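PDB 4DNA: probable glutathione reductase, which probably catalyses the NADPH-dependent reduction of glutathione disulfide to glutathione, working as a homodimer with one FAD bound in each subunit. Local coordinates for residues A287-A292 against V307-V311; D337-I341 against S422-G426; R19-A24 against A321-I325; F209-M213 against T389-L393. All coordinates share one frame; numbering follows the deposited sequence.

Contact 1: A287-A292 against V307-V311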
# COMPACT_ATOMS: atom_id res chain seq x y z
N ALA A 287 20.04 -25.92 16.04
CA ALA A 287 20.51 -24.59 15.64
C ALA A 287 21.80 -24.22 16.35
O ALA A 287 22.04 -24.65 17.50
CB ALA A 287 19.44 -23.55 15.89
N ILE A 288 22.63 -23.44 15.67
CA ILE A 288 23.85 -22.90 16.27
C ILE A 288 23.50 -21.82 17.29
O ILE A 288 22.68 -20.94 17.02
CB ILE A 288 24.82 -22.32 15.21
CG1 ILE A 288 25.34 -23.43 14.28
CG2 ILE A 288 25.99 -21.62 15.89
CD1 ILE A 288 25.85 -22.95 12.94
N ILE A 289 24.12 -21.91 18.46
CA ILE A 289 23.93 -20.93 19.52
C ILE A 289 24.89 -19.75 19.35
O ILE A 289 26.12 -19.94 19.26
CB ILE A 289 24.09 -21.59 20.90
CG1 ILE A 289 22.89 -22.49 21.18
CG2 ILE A 289 24.25 -20.55 22.00
CD1 ILE A 289 23.13 -23.50 22.28
N VAL A 290 24.33 -18.55 19.29
CA VAL A 290 25.13 -17.32 19.20
C VAL A 290 24.71 -16.29 20.25
O VAL A 290 23.58 -16.30 20.74
CB VAL A 290 25.06 -16.64 17.79
CG1 VAL A 290 25.91 -17.38 16.77
CG2 VAL A 290 23.61 -16.49 17.32
N ASP A 291 25.65 -15.41 20.58
CA ASP A 291 25.32 -14.20 21.32
C ASP A 291 24.74 -13.17 20.36
O ASP A 291 24.50 -13.46 19.20
CB ASP A 291 26.55 -13.68 22.06
CG ASP A 291 27.66 -13.23 21.13
OD1 ASP A 291 27.47 -13.12 19.89
OD2 ASP A 291 28.75 -12.95 21.67
N ALA A 292 24.54 -11.95 20.83
CA ALA A 292 23.90 -10.90 20.03
C ALA A 292 24.78 -10.29 18.93
O ALA A 292 24.34 -9.40 18.22
CB ALA A 292 23.37 -9.81 20.95
N VAL A 307 20.04 -20.42 10.20
CA VAL A 307 20.77 -21.42 10.96
C VAL A 307 20.80 -21.14 12.48
O VAL A 307 21.09 -22.03 13.27
CB VAL A 307 22.21 -21.61 10.42
CG1 VAL A 307 23.07 -20.38 10.66
CG2 VAL A 307 22.86 -22.85 11.02
N THR A 308 20.48 -19.90 12.87
CA THR A 308 20.73 -19.42 14.23
C THR A 308 19.55 -19.41 15.18
O THR A 308 19.63 -18.80 16.25
CB THR A 308 21.36 -18.00 14.27
OG1 THR A 308 20.41 -17.02 13.81
CG2 THR A 308 22.60 -17.94 13.44
N ASP A 309 18.46 -20.07 14.84
CA ASP A 309 17.43 -20.24 15.86
C ASP A 309 16.45 -19.06 15.85
O ASP A 309 15.30 -19.20 16.29
CB ASP A 309 18.14 -20.30 17.24
CG ASP A 309 17.38 -21.08 18.29
OD1 ASP A 309 16.86 -22.19 18.00
OD2 ASP A 309 17.33 -20.57 19.44
N ARG A 310 16.91 -17.92 15.32
CA ARG A 310 16.32 -16.60 15.60
C ARG A 310 15.00 -16.35 14.86
O ARG A 310 14.19 -17.27 14.68
CB ARG A 310 17.35 -15.48 15.35
CG ARG A 310 18.55 -15.53 16.30
CD ARG A 310 19.33 -14.21 16.42
NE ARG A 310 20.42 -14.07 15.46
CZ ARG A 310 21.57 -13.42 15.70
NH1 ARG A 310 21.81 -12.85 16.88
NH2 ARG A 310 22.51 -13.35 14.74
N VAL A 311 14.76 -15.10 14.48
CA VAL A 311 13.64 -14.82 13.59
C VAL A 311 14.10 -15.20 12.19
O VAL A 311 15.15 -14.74 11.71
CB VAL A 311 13.24 -13.33 13.64
CG1 VAL A 311 11.94 -13.10 12.88
CG2 VAL A 311 13.12 -12.89 15.09

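Contact 2: D337-I341 against S422-G426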
# COMPACT_ATOMS: atom_id res chain seq x y z
N ASP A 337 20.10 -7.70 17.32
CA ASP A 337 18.90 -8.18 17.97
C ASP A 337 18.02 -6.97 18.18
O ASP A 337 18.48 -5.91 18.55
CB ASP A 337 19.23 -8.83 19.30
CG ASP A 337 18.13 -8.67 20.30
OD1 ASP A 337 17.13 -9.40 20.19
OD2 ASP A 337 18.26 -7.82 21.20
N HIS A 338 16.74 -7.16 17.88
CA HIS A 338 15.85 -6.07 17.62
C HIS A 338 14.44 -6.43 17.97
O HIS A 338 14.05 -7.60 17.88
CB HIS A 338 15.98 -5.78 16.13
CG HIS A 338 14.96 -4.85 15.59
ND1 HIS A 338 13.83 -4.56 16.22
CD2 HIS A 338 14.94 -4.14 14.41
CE1 HIS A 338 13.12 -3.69 15.49
NE2 HIS A 338 13.80 -3.44 14.38
N ASP A 339 13.63 -5.45 18.33
CA ASP A 339 12.26 -5.73 18.70
C ASP A 339 11.36 -4.85 17.85
O ASP A 339 11.80 -3.83 17.36
CB ASP A 339 12.02 -5.43 20.17
CG ASP A 339 12.67 -4.14 20.61
OD1 ASP A 339 13.36 -3.52 19.78
OD2 ASP A 339 12.49 -3.74 21.77
N LEU A 340 10.12 -5.25 17.63
CA LEU A 340 9.32 -4.49 16.67
C LEU A 340 9.78 -4.62 15.21
O LEU A 340 10.08 -3.64 14.55
CB LEU A 340 9.27 -3.01 17.07
CG LEU A 340 8.44 -2.72 18.32
CD1 LEU A 340 9.04 -1.54 19.08
CD2 LEU A 340 6.98 -2.48 17.93
N ILE A 341 9.86 -5.86 14.74
CA ILE A 341 10.05 -6.14 13.32
C ILE A 341 8.64 -6.31 12.74
O ILE A 341 7.87 -7.15 13.24
CB ILE A 341 10.95 -7.40 13.10
CG1 ILE A 341 12.39 -7.14 13.58
CG2 ILE A 341 11.02 -7.80 11.63
CD1 ILE A 341 13.20 -8.39 13.85
N SER A 422 6.62 4.15 12.02
CA SER A 422 5.88 4.85 13.07
C SER A 422 6.05 4.20 14.43
O SER A 422 6.20 4.89 15.42
CB SER A 422 4.40 4.97 12.71
OG SER A 422 4.25 5.57 11.44
N LEU A 423 6.04 2.87 14.48
CA LEU A 423 6.15 2.19 15.76
C LEU A 423 7.58 2.14 16.32
O LEU A 423 7.79 2.32 17.53
CB LEU A 423 5.50 0.81 15.72
CG LEU A 423 4.00 0.87 16.04
CD1 LEU A 423 3.20 1.44 14.87
CD2 LEU A 423 3.46 -0.49 16.45
N ARG A 424 8.56 1.91 15.45
CA ARG A 424 9.96 2.00 15.84
C ARG A 424 10.22 3.35 16.56
O ARG A 424 10.85 3.37 17.61
CB ARG A 424 10.91 1.81 14.64
CG ARG A 424 12.38 1.58 15.01
CD ARG A 424 12.55 0.25 15.73
NE ARG A 424 13.85 0.09 16.37
CZ ARG A 424 14.07 -0.59 17.50
NH1 ARG A 424 13.07 -1.18 18.16
NH2 ARG A 424 15.31 -0.66 17.99
N ALA A 425 9.71 4.45 16.00
CA ALA A 425 9.92 5.79 16.58
C ALA A 425 8.95 6.14 17.72
O ALA A 425 8.86 7.30 18.11
CB ALA A 425 9.87 6.86 15.49
N GLY A 426 8.22 5.14 18.23
CA GLY A 426 7.29 5.31 19.34
C GLY A 426 6.12 6.27 19.12
O GLY A 426 5.83 7.08 19.99

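Contact 3: R19-A24 against A321-I325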
# COMPACT_ATOMS: atom_id res chain seq x y z
N ARG A 19 25.63 -11.15 1.46
CA ARG A 19 25.84 -9.84 2.04
C ARG A 19 27.21 -9.80 2.70
O ARG A 19 28.04 -8.95 2.37
CB ARG A 19 24.74 -9.50 3.05
CG ARG A 19 24.82 -8.09 3.62
CD ARG A 19 24.81 -6.99 2.56
NE ARG A 19 23.91 -7.29 1.44
CZ ARG A 19 22.76 -6.66 1.18
NH1 ARG A 19 22.33 -5.68 1.95
NH2 ARG A 19 22.04 -7.03 0.12
N SER A 20 27.44 -10.77 3.59
CA SER A 20 28.68 -10.87 4.33
C SER A 20 29.90 -10.82 3.42
O SER A 20 30.74 -9.94 3.57
CB SER A 20 28.69 -12.13 5.18
OG SER A 20 27.74 -12.04 6.22
N GLY A 21 29.96 -11.75 2.48
CA GLY A 21 31.10 -11.84 1.56
C GLY A 21 31.29 -10.57 0.76
O GLY A 21 32.37 -9.96 0.80
N ARG A 22 30.24 -10.15 0.05
CA ARG A 22 30.30 -8.97 -0.80
C ARG A 22 30.77 -7.79 0.02
O ARG A 22 31.73 -7.14 -0.36
CB ARG A 22 28.94 -8.66 -1.44
CG ARG A 22 29.00 -7.74 -2.65
CD ARG A 22 27.61 -7.33 -3.13
NE ARG A 22 27.03 -6.29 -2.28
CZ ARG A 22 25.96 -6.45 -1.51
NH1 ARG A 22 25.30 -7.61 -1.49
NH2 ARG A 22 25.53 -5.43 -0.76
N LEU A 23 30.14 -7.54 1.17
CA LEU A 23 30.54 -6.40 1.98
C LEU A 23 32.02 -6.47 2.32
O LEU A 23 32.76 -5.53 2.03
CB LEU A 23 29.71 -6.27 3.26
CG LEU A 23 28.34 -5.59 3.20
CD1 LEU A 23 27.80 -5.42 4.61
CD2 LEU A 23 28.39 -4.25 2.50
N ALA A 24 32.45 -7.59 2.89
CA ALA A 24 33.82 -7.77 3.37
C ALA A 24 34.88 -7.69 2.27
O ALA A 24 35.96 -7.12 2.49
CB ALA A 24 33.95 -9.08 4.13
N ALA A 321 24.21 -9.62 9.11
CA ALA A 321 25.43 -9.65 8.33
C ALA A 321 26.15 -8.31 8.28
O ALA A 321 27.38 -8.25 8.21
CB ALA A 321 25.14 -10.15 6.93
N MSE A 322 25.37 -7.24 8.30
CA MSE A 322 25.93 -5.90 8.33
C MSE A 322 26.45 -5.66 9.71
O MSE A 322 27.59 -5.23 9.87
CB MSE A 322 24.87 -4.86 8.02
CG MSE A 322 24.37 -5.05 6.60
SE MSE A 322 23.23 -3.52 6.11
CE MSE A 322 21.82 -3.65 7.51
N CYS A 323 25.65 -5.96 10.71
CA CYS A 323 26.13 -5.89 12.08
C CYS A 323 27.41 -6.69 12.30
O CYS A 323 28.27 -6.27 13.07
CB CYS A 323 25.05 -6.28 13.07
SG CYS A 323 23.84 -4.95 13.18
N PHE A 324 27.54 -7.81 11.61
CA PHE A 324 28.78 -8.57 11.64
C PHE A 324 29.96 -7.77 11.03
O PHE A 324 30.99 -7.61 11.69
CB PHE A 324 28.66 -9.93 10.96
CG PHE A 324 29.98 -10.48 10.51
CD1 PHE A 324 30.91 -10.94 11.44
CD2 PHE A 324 30.33 -10.48 9.16
CE1 PHE A 324 32.14 -11.41 11.03
CE2 PHE A 324 31.57 -10.95 8.75
CZ PHE A 324 32.47 -11.42 9.68
N ILE A 325 29.82 -7.30 9.79
CA ILE A 325 30.88 -6.53 9.15
C ILE A 325 31.33 -5.38 10.07
O ILE A 325 32.52 -5.16 10.27
CB ILE A 325 30.46 -6.01 7.75
CG1 ILE A 325 31.22 -6.77 6.66
CG2 ILE A 325 30.76 -4.52 7.59
CD1 ILE A 325 30.76 -8.19 6.42

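Contact 4: F209-M213 against T389-L393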
# COMPACT_ATOMS: atom_id res chain seq x y z
N PHE A 209 -0.19 -15.03 15.56
CA PHE A 209 -0.79 -13.80 15.07
C PHE A 209 -1.97 -13.33 15.92
O PHE A 209 -2.50 -14.09 16.75
CB PHE A 209 -1.16 -13.96 13.59
CG PHE A 209 0.04 -13.98 12.68
CD1 PHE A 209 0.95 -15.04 12.72
CD2 PHE A 209 0.29 -12.94 11.80
CE1 PHE A 209 2.07 -15.05 11.91
CE2 PHE A 209 1.41 -12.94 10.98
CZ PHE A 209 2.30 -13.99 11.03
N ASP A 210 -2.37 -12.08 15.73
CA ASP A 210 -3.47 -11.51 16.50
C ASP A 210 -4.78 -12.28 16.24
O ASP A 210 -4.92 -12.91 15.18
CB ASP A 210 -3.61 -10.02 16.16
CG ASP A 210 -4.75 -9.36 16.91
OD1 ASP A 210 -4.63 -9.18 18.15
OD2 ASP A 210 -5.76 -9.03 16.25
N GLN A 211 -5.72 -12.26 17.19
CA GLN A 211 -6.93 -13.05 17.01
C GLN A 211 -7.70 -12.66 15.75
O GLN A 211 -8.08 -13.53 14.98
CB GLN A 211 -7.85 -13.06 18.25
CG GLN A 211 -8.23 -11.72 18.84
CD GLN A 211 -7.46 -11.41 20.12
OE1 GLN A 211 -6.23 -11.20 20.09
NE2 GLN A 211 -8.18 -11.40 21.25
N ASP A 212 -7.89 -11.37 15.54
CA ASP A 212 -8.55 -10.88 14.34
C ASP A 212 -7.77 -11.18 13.02
O ASP A 212 -8.37 -11.26 11.94
CB ASP A 212 -8.85 -9.38 14.48
CG ASP A 212 -9.85 -9.09 15.58
OD1 ASP A 212 -11.00 -9.56 15.53
OD2 ASP A 212 -9.51 -8.37 16.51
N MSE A 213 -6.45 -11.36 13.08
CA MSE A 213 -5.75 -11.84 11.90
C MSE A 213 -6.10 -13.28 11.65
O MSE A 213 -6.52 -13.62 10.56
CB MSE A 213 -4.23 -11.67 12.00
CG MSE A 213 -3.80 -10.22 12.22
SE MSE A 213 -4.60 -9.04 10.85
CE MSE A 213 -6.18 -8.17 11.66
N THR A 389 -12.18 -5.80 5.06
CA THR A 389 -10.89 -5.37 5.55
C THR A 389 -10.97 -5.20 7.06
O THR A 389 -11.86 -4.51 7.57
CB THR A 389 -10.39 -4.09 4.83
OG1 THR A 389 -10.21 -4.38 3.44
CG2 THR A 389 -9.07 -3.62 5.41
N ILE A 390 -10.07 -5.86 7.77
CA ILE A 390 -9.91 -5.62 9.20
C ILE A 390 -8.64 -4.82 9.43
O ILE A 390 -7.58 -5.18 8.91
CB ILE A 390 -9.98 -6.91 10.02
CG1 ILE A 390 -11.38 -7.51 9.93
CG2 ILE A 390 -9.70 -6.63 11.49
CD1 ILE A 390 -11.41 -9.02 10.02
N MSE A 391 -8.77 -3.73 10.17
CA MSE A 391 -7.65 -2.82 10.49
C MSE A 391 -7.66 -2.53 11.95
O MSE A 391 -8.57 -1.86 12.44
CB MSE A 391 -7.86 -1.52 9.75
CG MSE A 391 -7.36 -1.71 8.33
SE MSE A 391 -7.14 0.04 7.45
CE MSE A 391 -6.23 -0.56 5.81
N LYS A 392 -6.66 -3.02 12.68
CA LYS A 392 -6.75 -2.99 14.13
C LYS A 392 -5.52 -2.40 14.78
O LYS A 392 -4.42 -2.87 14.56
CB LYS A 392 -7.05 -4.39 14.67
CG LYS A 392 -6.74 -4.61 16.14
CD LYS A 392 -7.84 -5.44 16.80
CE LYS A 392 -7.37 -6.11 18.08
NZ LYS A 392 -7.01 -7.54 17.90
N LEU A 393 -5.74 -1.36 15.59
CA LEU A 393 -4.69 -0.69 16.34
C LEU A 393 -4.77 -1.01 17.81
O LEU A 393 -5.87 -0.98 18.39
CB LEU A 393 -4.80 0.82 16.16
CG LEU A 393 -4.29 1.36 14.82
CD1 LEU A 393 -4.63 2.83 14.65
CD2 LEU A 393 -2.81 1.14 14.74

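Contact 1: A287-A292 against V307-V311
A single backbone bond, Ile288 N to Val307 O at 3.2 Å, ties residues 287-292 to 307-311, and the end-to-end directions of the touching parts, CA 287 to 292 and CA 307 to 310, differ by 53°. Beside the bond, Ile288 and Val307 make an apolar contact: the CD1 end of Ile288 reaches the Val307 branch CG2, anti to the Val307 N, at 3.6 Å. Ala287 presses its methyl CB toward the same Val307 O and toward Asp309 OD1, an oxygen that also receives a weak bond from Asn283. Further along, Val290 uses one methyl twice. Its CG2 touches Thr308 CB and sits over the centre of one face of the Arg310 guanidinium, 4.0 Å from CZ. That guanidinium is held by partners beyond the two segments, a salt bridge from NE to Glu320 and a bond from NH2 to Ser294, while Thr308 OG1 bonds to Gly305 O. Ile288, Val290 and Thr308 also rest on Ala303 of strand 301-303. The contact thus packs the loop before strand 301-303, an outermost strand of the parallel sheet in the Rossmann-type FAD domain, against the loop after it, the latter directly following the FAD-binding Asp306.

Contact 2: D337-I341 against S422-G426
With CG anti to the backbone N (chi1 -167°) and a bend at chi2, the side chain of Arg424 leaves the last turn of its helix and extends to His338 and Asp339. The CG of Asp339 lies between the Asp339 backbone N and carbonyl carbon. Arg424 NH1 donates to Asp339 OD1 at 2.9 Å in a salt bridge. The approach is oblique: NH1 stands 41° out of the carboxylate plane, and the planes of carboxylate and guanidinium are 67° apart. The imidazole of His338 covers one face of the guanidinium, offset toward its rim, and is itself backed on a face by Ile341 CG1. Leu340 completes the grip, with CD1 near the guanidinium edge, 4.1 Å from Arg424 NH1, and CD2 against Leu423 CB at 4.2 Å. Just beyond Arg424 the helix stops in a Schellman motif, in which Gly426 N bonds to Leu423 O and Gly426 has positive phi. Arg424 NE also lies close to the like-charged Arg434 of the second subunit, and Met436 of that subunit packs on His338. Asp339 therefore probably offsets part of the positive charge gathered at this edge of the dimer interface, where one ion pair joins the loop before strand 343-345 to the end of helix 412-424.

Contact 3: R19-A24 against A321-I325
Ser20 OG, which bonds to the backbone O of Gly16 one turn earlier in its own helix, meets the facing helix through Ala321, whose methyl CB lies 3.3 Å away. The hydroxyl is thus satisfied within helix 15-25 and presents itself to an apolar surface, with the ring of Phe324 obliquely beside it. The two helix segments run in the same general direction, their axes 9.2 Å apart at closest approach and crossing at -36°. Small residues at one end allow the approach: the CA atoms of Ser20 and Ala321 are 5.3 Å apart. Next to them the aliphatic part of Arg19 lies against Ala321, CG being 3.9 Å from the methyl CB. At the other end Ile325, the residue most covered by the facing helix, makes the main apolar contact. Its CD1 comes close to the Ser20 carbonyl O and touches the methyl CB of Ala24 at 4.0 Å, while CG1 packs on Leu23 CB at 3.8 Å. Leu23, with CG anti to its carbonyl carbon (chi1 -82°), sends CD1 to CG of Met322 (selenomethionine), 4.0 Å away, and the two side chains cross at a slant. Met322 also packs on Tyr450 of the second subunit. Helix 15-25 is the first helix of the Rossmann-type FAD domain, and its first turn holds the FAD-binding Ser15 and Gly16, within the glycine-rich motif. Beneath the pair lies the parallel sheet: Ala24 and Phe324 both rest on Leu8 of strand 6-11, and Phe324 meets Tyr302 of strand 301-303 edge to face.

Contact 4: F209-M213 against T389-L393
A salt-bridge network at the N-cap of helix 211-223 joins the NAD(P)-binding region to the antiparallel sheet of the dimerisation domain, with Lys392 of strand 389-396 at its centre. Lys392 NZ lies 2.6 Å from Asp210 OD2, on the syn side of that oxygen, and has a weaker bond to OD1 of the same carboxylate. Asp212 OD2 takes Lys392 NZ at 3.0 Å from the anti side, 16° out of its carboxylate plane. Both aspartates cross the lysine chain at about a right angle. Bends at chi2 and chi4 (-99°) carry the ammonium between them, and Glu358 supplies a third acidic partner. Asp210 does double duty, since OD2 also accepts a weak capping bond from Asp212 N, 3.2 Å away. Asp212 OD1 is paired with Arg372 of the neighbouring strand 367-375. Beside the charges, Met213 (selenomethionine) CE packs on Ile390 CG2 at 3.8 Å. The same Ile390 CG2 meets Asp212 CB at 4.2 Å. Lys392 and Asp210 are buried here, and three carboxylates around one ammonium would probably keep the lysine protonated, while Arg372 and the helix N-terminus probably offset part of the excess negative charge.

Read from the N terminus, helix 15-25 is the first partner to appear, and contact 3 closes on it only when helix 314-329 arrives, some 300 residues later. Within that long loop contact 1 opens and closes, joining two loops on either side of strand 301-303. Contact 4 begins inside the same loop, at 209-213, but ends beyond it at 389-393, so it crosses contact 3 while also enclosing contact 1. Contact 2 opens after contact 3 has closed and crosses contact 4. Contacts 1 and 3 lie within the FAD domain, whereas contact 4 joins the NAD(P)-binding region to the sheet of the dimerisation domain, and contact 2 joins the loop before strand 343-345 to the end of helix 412-424.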